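Local coordinates for protein fructosyl amine:oxygen oxidoreductase (Neosartorya fumigata, PDB 4WCT) that probably catalyses the FAD-dependent oxidative deglycation of fructosyl amines (Amadori products), with molecular oxygen as electron acceptor, at residues A125-D128 and H129-D133; D338-H341 and D342-H346; N433-G436 and G437-I441. All coordinates share one frame; numbering follows the deposited sequence.

Interaction 1: residues A125-D128 and H129-D133; sequences ALID and HIRKD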
ATOM      1  N   ALA A 125     -25.716   4.423  -7.946  1.00 17.41           N
ATOM      2  CA  ALA A 125     -24.933   5.376  -7.191  1.00 16.41           C
ATOM      3  C   ALA A 125     -23.437   5.084  -7.281  1.00 16.88           C
ATOM      4  O   ALA A 125     -22.636   6.008  -7.358  1.00 16.04           O
ATOM      5  CB  ALA A 125     -25.373   5.405  -5.738  1.00 20.51           C
ATOM      6  N   LEU A 126     -23.045   3.806  -7.169  1.00 14.98           N
ATOM      7  CA  LEU A 126     -21.633   3.476  -7.247  1.00 12.22           C
ATOM      8  C   LEU A 126     -21.121   3.792  -8.654  1.00 10.56           C
ATOM      9  O   LEU A 126     -20.002   4.278  -8.829  1.00 13.57           O
ATOM     10  CB  LEU A 126     -21.423   1.979  -6.944  1.00 13.22           C
ATOM     11  CG  LEU A 126     -21.630   1.555  -5.485  1.00 12.71           C
ATOM     12  CD1 LEU A 126     -21.735   0.046  -5.346  1.00 15.57           C
ATOM     13  CD2 LEU A 126     -20.555   2.122  -4.572  1.00 13.94           C
ATOM     14  N   ILE A 127     -21.889   3.371  -9.652  1.00 10.86           N
ATOM     15  CA  ILE A 127     -21.523   3.594 -11.071  1.00 12.57           C
ATOM     16  C   ILE A 127     -21.379   5.090 -11.395  1.00 13.15           C
ATOM     17  O   ILE A 127     -20.405   5.479 -12.005  1.00 14.23           O
ATOM     18  CB  ILE A 127     -22.533   2.915 -12.015  1.00 12.73           C
ATOM     19  CG1 ILE A 127     -22.463   1.408 -11.818  1.00 15.44           C
ATOM     20  CG2 ILE A 127     -22.220   3.177 -13.490  1.00 13.64           C
ATOM     21  CD1 ILE A 127     -23.731   0.709 -12.236  1.00 16.12           C
ATOM     22  N   ASP A 128     -22.249   5.930 -10.838  1.00 14.74           N
ATOM     23  CA  ASP A 128     -22.199   7.407 -10.997  0.50 17.31           C
ATOM     24  C   ASP A 128     -20.957   7.998 -10.342  1.00 16.15           C
ATOM     25  O   ASP A 128     -20.322   8.901 -10.853  1.00 16.98           O
ATOM     26  CB  ASP A 128     -23.412   8.046 -10.305  0.50 20.48           C
ATOM     27  CG  ASP A 128     -24.665   8.037 -11.167  0.50 26.55           C
ATOM     28  OD1 ASP A 128     -24.733   7.250 -12.132  0.50 31.15           O
ATOM     29  OD2 ASP A 128     -25.624   8.765 -10.819  0.50 34.41           O
ATOM     30  N   HIS A 129     -20.620   7.467  -9.181  1.00 15.97           N
ATOM     31  CA  HIS A 129     -19.430   7.889  -8.485  1.00 15.62           C
ATOM     32  C   HIS A 129     -18.179   7.636  -9.321  1.00 14.63           C
ATOM     33  O   HIS A 129     -17.254   8.469  -9.416  1.00 13.68           O
ATOM     34  CB  HIS A 129     -19.354   7.163  -7.157  1.00 18.68           C
ATOM     35  CG  HIS A 129     -18.110   7.451  -6.387  1.00 22.95           C
ATOM     36  ND1 HIS A 129     -17.872   8.671  -5.797  1.00 27.45           N
ATOM     37  CD2 HIS A 129     -17.046   6.671  -6.082  1.00 23.91           C
ATOM     38  CE1 HIS A 129     -16.727   8.622  -5.137  1.00 29.81           C
ATOM     39  NE2 HIS A 129     -16.187   7.436  -5.329  1.00 27.04           N
ATOM     40  N   ILE A 130     -18.104   6.444  -9.890  1.00 12.17           N
ATOM     41  CA  ILE A 130     -16.971   6.114 -10.716  1.00 12.65           C
ATOM     42  C   ILE A 130     -16.901   7.020 -11.951  1.00 14.37           C
ATOM     43  O   ILE A 130     -15.838   7.535 -12.321  1.00 15.43           O
ATOM     44  CB  ILE A 130     -17.023   4.647 -11.159  1.00 12.77           C
ATOM     45  CG1 ILE A 130     -16.943   3.732  -9.932  1.00 12.36           C
ATOM     46  CG2 ILE A 130     -15.870   4.363 -12.109  1.00 11.98           C
ATOM     47  CD1 ILE A 130     -17.353   2.301 -10.239  1.00 11.98           C
ATOM     48  N   ARG A 131     -18.038   7.191 -12.596  1.00 14.46           N
ATOM     49  CA  ARG A 131     -18.124   8.055 -13.781  1.00 16.19           C
ATOM     50  C   ARG A 131     -17.633   9.479 -13.493  1.00 16.76           C
ATOM     51  O   ARG A 131     -16.741   9.979 -14.170  1.00 17.13           O
ATOM     52  CB  ARG A 131     -19.569   8.093 -14.264  1.00 19.32           C
ATOM     53  CG  ARG A 131     -19.809   9.054 -15.417  1.00 26.19           C
ATOM     54  CD  ARG A 131     -21.310   9.172 -15.650  1.00 30.58           C
ATOM     55  NE  ARG A 131     -21.786   7.926 -16.246  1.00 36.32           N
ATOM     56  CZ  ARG A 131     -22.530   6.994 -15.644  1.00 40.03           C
ATOM     57  NH1 ARG A 131     -23.178   7.230 -14.493  1.00 35.38           N
ATOM     58  NH2 ARG A 131     -22.787   5.881 -16.314  1.00 30.32           N
ATOM     59  N   LYS A 132     -18.044  10.042 -12.363  1.00 17.35           N
ATOM     60  CA  LYS A 132     -17.714  11.436 -12.024  1.00 18.37           C
ATOM     61  C   LYS A 132     -16.304  11.660 -11.501  1.00 24.85           C
ATOM     62  O   LYS A 132     -15.673  12.672 -11.847  1.00 20.65           O
ATOM     63  CB  LYS A 132     -18.733  11.982 -11.019  1.00 24.09           C
ATOM     64  CG  LYS A 132     -20.109  12.161 -11.638  1.00 28.90           C
ATOM     65  CD  LYS A 132     -21.031  12.999 -10.764  1.00 41.31           C
ATOM     66  CE  LYS A 132     -22.209  12.186 -10.257  1.00 55.84           C
ATOM     67  NZ  LYS A 132     -22.723  12.662  -8.938  1.00 73.41           N
ATOM     68  N   ASP A 133     -15.805  10.725 -10.690  1.00 18.41           N
ATOM     69  CA  ASP A 133     -14.515  10.866 -10.017  1.00 22.44           C
ATOM     70  C   ASP A 133     -13.345  10.258 -10.755  1.00 20.72           C
ATOM     71  O   ASP A 133     -12.216  10.713 -10.602  1.00 24.36           O
ATOM     72  CB  ASP A 133     -14.583  10.247  -8.623  1.00 25.38           C
ATOM     73  CG  ASP A 133     -15.226  11.156  -7.606  1.00 37.54           C
ATOM     74  OD1 ASP A 133     -16.141  11.943  -7.965  1.00 42.37           O
ATOM     75  OD2 ASP A 133     -14.888  10.990  -6.413  1.00 46.59           O
TER
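Asp128 and Arg131 meet through a salt bridge: in the modelled conformer of Asp128, one of two deposited, OD1 lies 2.8 Å from NH1 of Arg131, and the bridge is therefore probably partial. In this conformer the carboxylate reaches the guanidinium at its edge and near its plane, but the two flat groups are turned 74° against each other, and a single oxygen-nitrogen pair makes the contact instead of a two-pronged one. Arg131 starts with CG opposite its backbone N, then bends at chi3 (-72°), which brings the guanidinium back alongside the aspartate. In the same conformer NZ of Lys132 is 5.2 Å from OD2 of Asp128, near but not in contact.

The four backbone bonds across the contact are alpha-helical; the turn widens to pi type at 131-133. The N-H groups of His129, Ile130, Arg131 and Lys132 each bond to the carbonyl four residues earlier, from His129 N to Ala125 O at 3.1 Å through Arg131 N to Ile127 O at 3.0 Å, the latter with an N-H...O angle of 166°.

Van der Waals contacts of the isoleucines with polar atoms are few. CG2 of Ile127 approaches NH2 of Arg131 at 4.0 Å, and CD1 of Ile130 sits 3.6 Å from the carbonyl O of Leu126. The buried isoleucines face the protein: both pack on Trp170 of strand 168-172, and Ile130 also meets Ile281, whereas His129 sets its ring edge-to-face with Phe435.

This is an amphipathic alpha helix, part of helix 124-135, with a probably partial i to i+3 salt bridge beside the apolar side that lies against the large mixed sheet.

Interaction 2: residues D338-H341 and D342-H346; sequences DFLH and DTMPH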
ATOM      1  N   ASP A 338     -18.738 -13.717  -2.067  1.00  8.48           N
ATOM      2  CA  ASP A 338     -19.770 -12.938  -2.746  1.00 10.98           C
ATOM      3  C   ASP A 338     -19.249 -12.287  -4.052  1.00  9.74           C
ATOM      4  O   ASP A 338     -19.884 -12.396  -5.101  1.00 10.36           O
ATOM      5  CB  ASP A 338     -20.291 -11.850  -1.812  1.00 12.43           C
ATOM      6  CG  ASP A 338     -21.284 -10.916  -2.495  1.00 19.99           C
ATOM      7  OD1 ASP A 338     -22.420 -11.352  -2.741  1.00 25.71           O
ATOM      8  OD2 ASP A 338     -20.916  -9.774  -2.870  1.00 22.61           O
ATOM      9  N   PHE A 339     -18.042 -11.714  -4.001  1.00  8.56           N
ATOM     10  CA  PHE A 339     -17.395 -11.186  -5.199  1.00  8.57           C
ATOM     11  C   PHE A 339     -17.220 -12.298  -6.229  1.00  8.75           C
ATOM     12  O   PHE A 339     -17.514 -12.112  -7.417  1.00  8.57           O
ATOM     13  CB  PHE A 339     -16.033 -10.580  -4.851  1.00  9.31           C
ATOM     14  CG  PHE A 339     -15.203 -10.198  -6.040  1.00  8.37           C
ATOM     15  CD1 PHE A 339     -15.283  -8.934  -6.607  1.00  7.53           C
ATOM     16  CD2 PHE A 339     -14.288 -11.084  -6.553  1.00  9.83           C
ATOM     17  CE1 PHE A 339     -14.508  -8.581  -7.700  1.00  7.63           C
ATOM     18  CE2 PHE A 339     -13.552 -10.769  -7.677  1.00 10.18           C
ATOM     19  CZ  PHE A 339     -13.665  -9.498  -8.262  1.00  8.91           C
ATOM     20  N   LEU A 340     -16.710 -13.443  -5.783  1.00  8.71           N
ATOM     21  CA  LEU A 340     -16.527 -14.593  -6.691  1.00  8.53           C
ATOM     22  C   LEU A 340     -17.860 -15.064  -7.267  1.00  8.86           C
ATOM     23  O   LEU A 340     -17.905 -15.465  -8.437  1.00  8.85           O
ATOM     24  CB  LEU A 340     -15.838 -15.745  -5.989  1.00  8.75           C
ATOM     25  CG  LEU A 340     -14.365 -15.498  -5.638  1.00  9.52           C
ATOM     26  CD1 LEU A 340     -13.920 -16.660  -4.787  1.00 11.59           C
ATOM     27  CD2 LEU A 340     -13.538 -15.363  -6.906  1.00 10.26           C
ATOM     28  N   HIS A 341     -18.945 -15.073  -6.479  1.00  8.27           N
ATOM     29  CA  HIS A 341     -20.211 -15.515  -7.036  1.00 11.51           C
ATOM     30  C   HIS A 341     -20.666 -14.684  -8.223  1.00 10.11           C
ATOM     31  O   HIS A 341     -21.164 -15.225  -9.219  1.00 10.36           O
ATOM     32  CB  HIS A 341     -21.349 -15.577  -6.002  1.00 16.27           C
ATOM     33  CG  HIS A 341     -22.456 -16.486  -6.439  1.00 28.37           C
ATOM     34  ND1 HIS A 341     -23.482 -16.048  -7.252  1.00 28.03           N
ATOM     35  CD2 HIS A 341     -22.523 -17.842  -6.454  1.00 37.84           C
ATOM     36  CE1 HIS A 341     -24.153 -17.085  -7.717  1.00 24.84           C
ATOM     37  NE2 HIS A 341     -23.602 -18.186  -7.238  1.00 35.10           N
ATOM     38  N   ASP A 342     -20.419 -13.385  -8.172  1.00  8.39           N
ATOM     39  CA  ASP A 342     -20.836 -12.500  -9.233  1.00  8.40           C
ATOM     40  C   ASP A 342     -19.998 -12.681 -10.507  1.00  9.48           C
ATOM     41  O   ASP A 342     -20.470 -12.357 -11.583  1.00  9.11           O
ATOM     42  CB  ASP A 342     -20.744 -11.058  -8.765  1.00  9.66           C
ATOM     43  CG  ASP A 342     -21.966 -10.592  -7.984  1.00 11.37           C
ATOM     44  OD1 ASP A 342     -22.776 -11.437  -7.518  1.00 12.92           O
ATOM     45  OD2 ASP A 342     -22.011  -9.371  -7.720  1.00 11.51           O
ATOM     46  N   THR A 343     -18.728 -13.076 -10.344  1.00  8.09           N
ATOM     47  CA  THR A 343     -17.696 -12.968 -11.389  1.00  8.81           C
ATOM     48  C   THR A 343     -17.231 -14.328 -11.909  1.00  9.01           C
ATOM     49  O   THR A 343     -17.096 -14.558 -13.153  1.00  7.93           O
ATOM     50  CB  THR A 343     -16.494 -12.178 -10.849  1.00  8.42           C
ATOM     51  OG1 THR A 343     -15.968 -12.828  -9.681  1.00  8.53           O
ATOM     52  CG2 THR A 343     -16.894 -10.750 -10.491  1.00  9.74           C
ATOM     53  N   MET A 344     -16.905 -15.188 -10.957  1.00  7.85           N
ATOM     54  CA  MET A 344     -16.303 -16.502 -11.169  1.00  7.86           C
ATOM     55  C   MET A 344     -16.975 -17.537 -10.246  1.00  7.72           C
ATOM     56  O   MET A 344     -16.330 -18.131  -9.389  1.00  8.05           O
ATOM     57  CB  MET A 344     -14.790 -16.438 -10.887  1.00  8.67           C
ATOM     58  CG  MET A 344     -14.083 -15.541 -11.883  1.00  8.30           C
ATOM     59  SD  MET A 344     -12.281 -15.552 -11.774  1.00 10.17           S
ATOM     60  CE  MET A 344     -12.047 -14.823 -10.152  1.00 11.12           C
ATOM     61  N   PRO A 345     -18.265 -17.801 -10.454  1.00  8.39           N
ATOM     62  CA  PRO A 345     -18.997 -18.641  -9.495  1.00  9.45           C
ATOM     63  C   PRO A 345     -18.491 -20.075  -9.427  1.00  9.96           C
ATOM     64  O   PRO A 345     -18.671 -20.743  -8.400  1.00  9.74           O
ATOM     65  CB  PRO A 345     -20.451 -18.600 -10.013  1.00  9.89           C
ATOM     66  CG  PRO A 345     -20.370 -18.033 -11.388  1.00  8.91           C
ATOM     67  CD  PRO A 345     -19.187 -17.098 -11.374  1.00  8.86           C
ATOM     68  N   HIS A 346     -17.772 -20.523 -10.468  1.00  8.80           N
ATOM     69  CA  HIS A 346     -17.159 -21.834 -10.426  1.00  9.80           C
ATOM     70  C   HIS A 346     -16.083 -21.960  -9.357  1.00 10.12           C
ATOM     71  O   HIS A 346     -15.734 -23.096  -8.959  1.00 10.89           O
ATOM     72  CB  HIS A 346     -16.592 -22.219 -11.787  1.00 10.22           C
ATOM     73  CG  HIS A 346     -15.600 -21.252 -12.328  1.00 10.42           C
ATOM     74  ND1 HIS A 346     -15.955 -19.988 -12.745  1.00 10.38           N
ATOM     75  CD2 HIS A 346     -14.274 -21.372 -12.566  1.00 11.42           C
ATOM     76  CE1 HIS A 346     -14.871 -19.333 -13.113  1.00  9.20           C
ATOM     77  NE2 HIS A 346     -13.852 -20.169 -13.082  1.00 11.04           N
TER
HETATM   78  O   HOH W   1     -23.144 -12.397  -4.976  1.00 21.39           O
HETATM   79  O   HOH W   2     -24.200 -13.740  -7.991  1.00 31.04           O
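Asp342 bonds back to Asp338 at the C-terminal end of helix 330-343, its N-H reaching Asp338 O at 3.3 Å, and the two side chains also meet through water. One water lies within hydrogen-bonding distance of OD1 of both Asp338 and Asp342; with more acceptors near it than protons, it may not serve both at once. The two carboxylate oxygens are 4.8 Å apart, and the water between them probably eases their repulsion. The other carboxylate oxygens have partners beyond the turn: OD2 of Asp338 forms a salt bridge with Lys283, and OD2 of Asp342 accepts from Trp167 NE1.

His341 joins this network at its ring edge, where a second water lies in plane, 2.5 Å from ND1, and donates to Asp342 OD1. Over one ring face comes Pro345, whose CB is 4.2 Å from CD2 of His341 and offset toward the rim, the two side chains crossing at about a right angle.

Leu340 works through its carbonyl and the CD2 methyl. Its O accepts from Met344 N at 2.7 Å and also from Thr343 N, which approaches well above the carbonyl plane. Its CD2 touches CE of Met344 at 3.6 Å; the methionine chain bends at chi3 (-65°) and brings CE to it. Next to it, Thr343 turns OG1 between its own N and carbonyl carbon (chi1 58°), from where the hydroxyl donates to Phe339 O at 2.8 Å, while CG2 makes a CH-pi contact over the Phe339 ring.

Met344 is the first residue to leave helical backbone angles, and Pro345, lacking an N-H, follows: a helix C-terminus where the carbonyl of Leu340 accepts two hydrogen bonds, its Phe339 side packed on strands 277-280 and 284-287.

Interaction 3: residues N433-G436 and G437-I441; sequences NRFG and GPDRI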
ATOM      1  N   ASN A 433     -13.657   7.781   1.475  1.00  9.46           N
ATOM      2  CA  ASN A 433     -13.873   7.517   0.044  1.00 10.81           C
ATOM      3  C   ASN A 433     -13.673   6.059  -0.294  1.00 11.14           C
ATOM      4  O   ASN A 433     -13.393   5.710  -1.437  1.00 12.16           O
ATOM      5  CB  ASN A 433     -12.987   8.405  -0.849  1.00 12.06           C
ATOM      6  CG  ASN A 433     -13.488   8.477  -2.283  1.00 23.12           C
ATOM      7  OD1 ASN A 433     -14.707   8.459  -2.539  1.00 21.41           O
ATOM      8  ND2 ASN A 433     -12.554   8.453  -3.238  1.00 22.59           N
ATOM      9  N   ARG A 434     -13.916   5.192   0.675  1.00  9.84           N
ATOM     10  CA  ARG A 434     -14.020   3.762   0.417  1.00  8.61           C
ATOM     11  C   ARG A 434     -15.422   3.245   0.661  1.00  9.10           C
ATOM     12  O   ARG A 434     -16.169   3.793   1.466  1.00  9.63           O
ATOM     13  CB  ARG A 434     -13.033   2.969   1.304  1.00  8.49           C
ATOM     14  CG  ARG A 434     -11.541   3.289   1.097  1.00  8.99           C
ATOM     15  CD  ARG A 434     -10.657   2.316   1.837  1.00  8.27           C
ATOM     16  NE  ARG A 434      -9.212   2.521   1.637  1.00  9.67           N
ATOM     17  CZ  ARG A 434      -8.457   3.323   2.383  1.00  8.49           C
ATOM     18  NH1 ARG A 434      -8.979   4.054   3.359  1.00  8.97           N
ATOM     19  NH2 ARG A 434      -7.156   3.370   2.182  1.00  9.59           N
ATOM     20  N   PHE A 435     -15.724   2.131   0.006  1.00  9.44           N
ATOM     21  CA  PHE A 435     -17.037   1.520   0.035  1.00  9.09           C
ATOM     22  C   PHE A 435     -16.947   0.012   0.205  1.00 11.04           C
ATOM     23  O   PHE A 435     -15.864  -0.571   0.148  1.00  9.88           O
ATOM     24  CB  PHE A 435     -17.760   1.816  -1.270  1.00 10.57           C
ATOM     25  CG  PHE A 435     -17.931   3.285  -1.534  1.00 11.09           C
ATOM     26  CD1 PHE A 435     -16.940   4.000  -2.196  1.00 13.72           C
ATOM     27  CD2 PHE A 435     -18.950   3.987  -0.877  1.00 16.41           C
ATOM     28  CE1 PHE A 435     -17.020   5.382  -2.292  1.00 16.33           C
ATOM     29  CE2 PHE A 435     -18.993   5.366  -0.929  1.00 21.25           C
ATOM     30  CZ  PHE A 435     -18.051   6.055  -1.667  1.00 20.45           C
ATOM     31  N   GLY A 436     -18.097  -0.595   0.435  1.00  9.94           N
ATOM     32  CA  GLY A 436     -18.200  -2.039   0.517  1.00 11.06           C
ATOM     33  C   GLY A 436     -18.400  -2.573   1.922  1.00 10.07           C
ATOM     34  O   GLY A 436     -18.270  -1.842   2.903  1.00  9.69           O
ATOM     35  N   GLY A 437     -18.817  -3.828   2.030  1.00 10.05           N
ATOM     36  CA  GLY A 437     -19.100  -4.411   3.316  1.00 11.50           C
ATOM     37  C   GLY A 437     -20.168  -3.636   4.056  1.00 11.67           C
ATOM     38  O   GLY A 437     -21.176  -3.189   3.474  1.00 12.04           O
ATOM     39  N   PRO A 438     -19.907  -3.342   5.323  1.00 10.56           N
ATOM     40  CA  PRO A 438     -20.867  -2.569   6.115  1.00 11.43           C
ATOM     41  C   PRO A 438     -20.843  -1.058   5.863  1.00 11.92           C
ATOM     42  O   PRO A 438     -21.610  -0.328   6.471  1.00 11.64           O
ATOM     43  CB  PRO A 438     -20.459  -2.910   7.554  1.00 13.63           C
ATOM     44  CG  PRO A 438     -18.996  -3.159   7.452  1.00 14.26           C
ATOM     45  CD  PRO A 438     -18.761  -3.795   6.122  1.00 12.01           C
ATOM     46  N   ASP A 439     -20.007  -0.578   4.953  1.00  9.87           N
ATOM     47  CA  ASP A 439     -19.914   0.854   4.667  1.00 10.30           C
ATOM     48  C   ASP A 439     -19.673   1.645   5.951  1.00 12.53           C
ATOM     49  O   ASP A 439     -20.165   2.760   6.137  1.00 11.43           O
ATOM     50  CB  ASP A 439     -21.147   1.356   3.920  1.00 13.70           C
ATOM     51  CG  ASP A 439     -21.098   1.020   2.444  1.00 17.57           C
ATOM     52  OD1 ASP A 439     -20.063   1.293   1.804  1.00 16.24           O
ATOM     53  OD2 ASP A 439     -21.962   0.240   2.011  1.00 19.25           O
ATOM     54  N   ARG A 440     -18.843   1.072   6.817  1.00 11.48           N
ATOM     55  CA  ARG A 440     -18.329   1.777   7.957  1.00 10.46           C
ATOM     56  C   ARG A 440     -17.003   1.147   8.359  1.00 11.57           C
ATOM     57  O   ARG A 440     -16.665   0.031   7.929  1.00 11.91           O
ATOM     58  CB  ARG A 440     -19.327   1.728   9.116  1.00 14.65           C
ATOM     59  CG  ARG A 440     -19.495   0.392   9.787  1.00 18.17           C
ATOM     60  CD  ARG A 440     -20.637   0.511  10.823  1.00 23.04           C
ATOM     61  NE  ARG A 440     -20.737  -0.708  11.602  1.00 23.84           N
ATOM     62  CZ  ARG A 440     -21.609  -1.684  11.354  1.00 25.19           C
ATOM     63  NH1 ARG A 440     -22.628  -1.471  10.561  1.00 23.25           N
ATOM     64  NH2 ARG A 440     -21.542  -2.812  12.027  1.00 30.91           N
ATOM     65  N   ILE A 441     -16.216   1.923   9.096  1.00 11.78           N
ATOM     66  CA  ILE A 441     -14.983   1.423   9.690  1.00 10.09           C
ATOM     67  C   ILE A 441     -15.303   0.398  10.758  1.00 11.43           C
ATOM     68  O   ILE A 441     -16.207   0.610  11.596  1.00 11.24           O
ATOM     69  CB  ILE A 441     -14.154   2.556  10.317  1.00 10.14           C
ATOM     70  CG1 ILE A 441     -13.631   3.502   9.229  1.00 11.68           C
ATOM     71  CG2 ILE A 441     -13.019   1.969  11.138  1.00  9.83           C
ATOM     72  CD1 ILE A 441     -12.525   2.898   8.367  1.00 12.66           C
TER
HETATM   73  O   HOH W   3     -18.583   3.432   2.870  1.00 11.41           O
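Gly436 and Asp439 make the compact part of this contact, joined by two hydrogen bonds. Asp439 N donates to Gly436 O at 3.0 Å, closing a type II' beta turn through Gly437 and Pro438. In return Gly436 N donates to Asp439 OD1 at 3.1 Å, with an N-H...O angle of 148°, meeting the oxygen from above the carboxylate plane. The aspartate can reach back because its CG stands opposite its carbonyl carbon. Backbone angles add to the evidence: Gly437 takes phi 59°, and Gly436 also has a positive phi, both conformations that suit residues without a side chain.

The looser side is the approach of Phe435. Its CB lies 3.9 Å from Asp439 OD1; the ring and carboxylate planes are 64° apart, and Phe435 meets Asp439 by few atoms. A water there donates to Asp439 OD1 and also to Arg434 O, 2.8 Å from each. Pro438 barely touches the first segment, and Asp439 itself is exposed.

Asp439 OD1 thus accepts from a backbone amide and a water together. This polar grip probably stabilises the carboxylate as an anion and holds the reversal in a loop devoid of helix or strand.

Along the chain the three contacts come in series, neither nested nor crossed, and each lies within one continuous stretch. Interaction 1 spans successive turns of helix 124-135, interaction 2 ends helix 330-343, and interaction 3 closes the tight turn at 436-439, just ahead of strand 442-443. Interactions 1 and 3 meet although some 300 residues separate them: CE1 of His129 comes 3.3 Å from OD1 of Asn433, and Leu126 packs on Phe435, tying the late loop to the helix. Interaction 2 stays apart, its nearest atoms about 10 Å from interaction 1 and about 8 Å from interaction 3. Strands of the large mixed sheet are packed by side chains from all three.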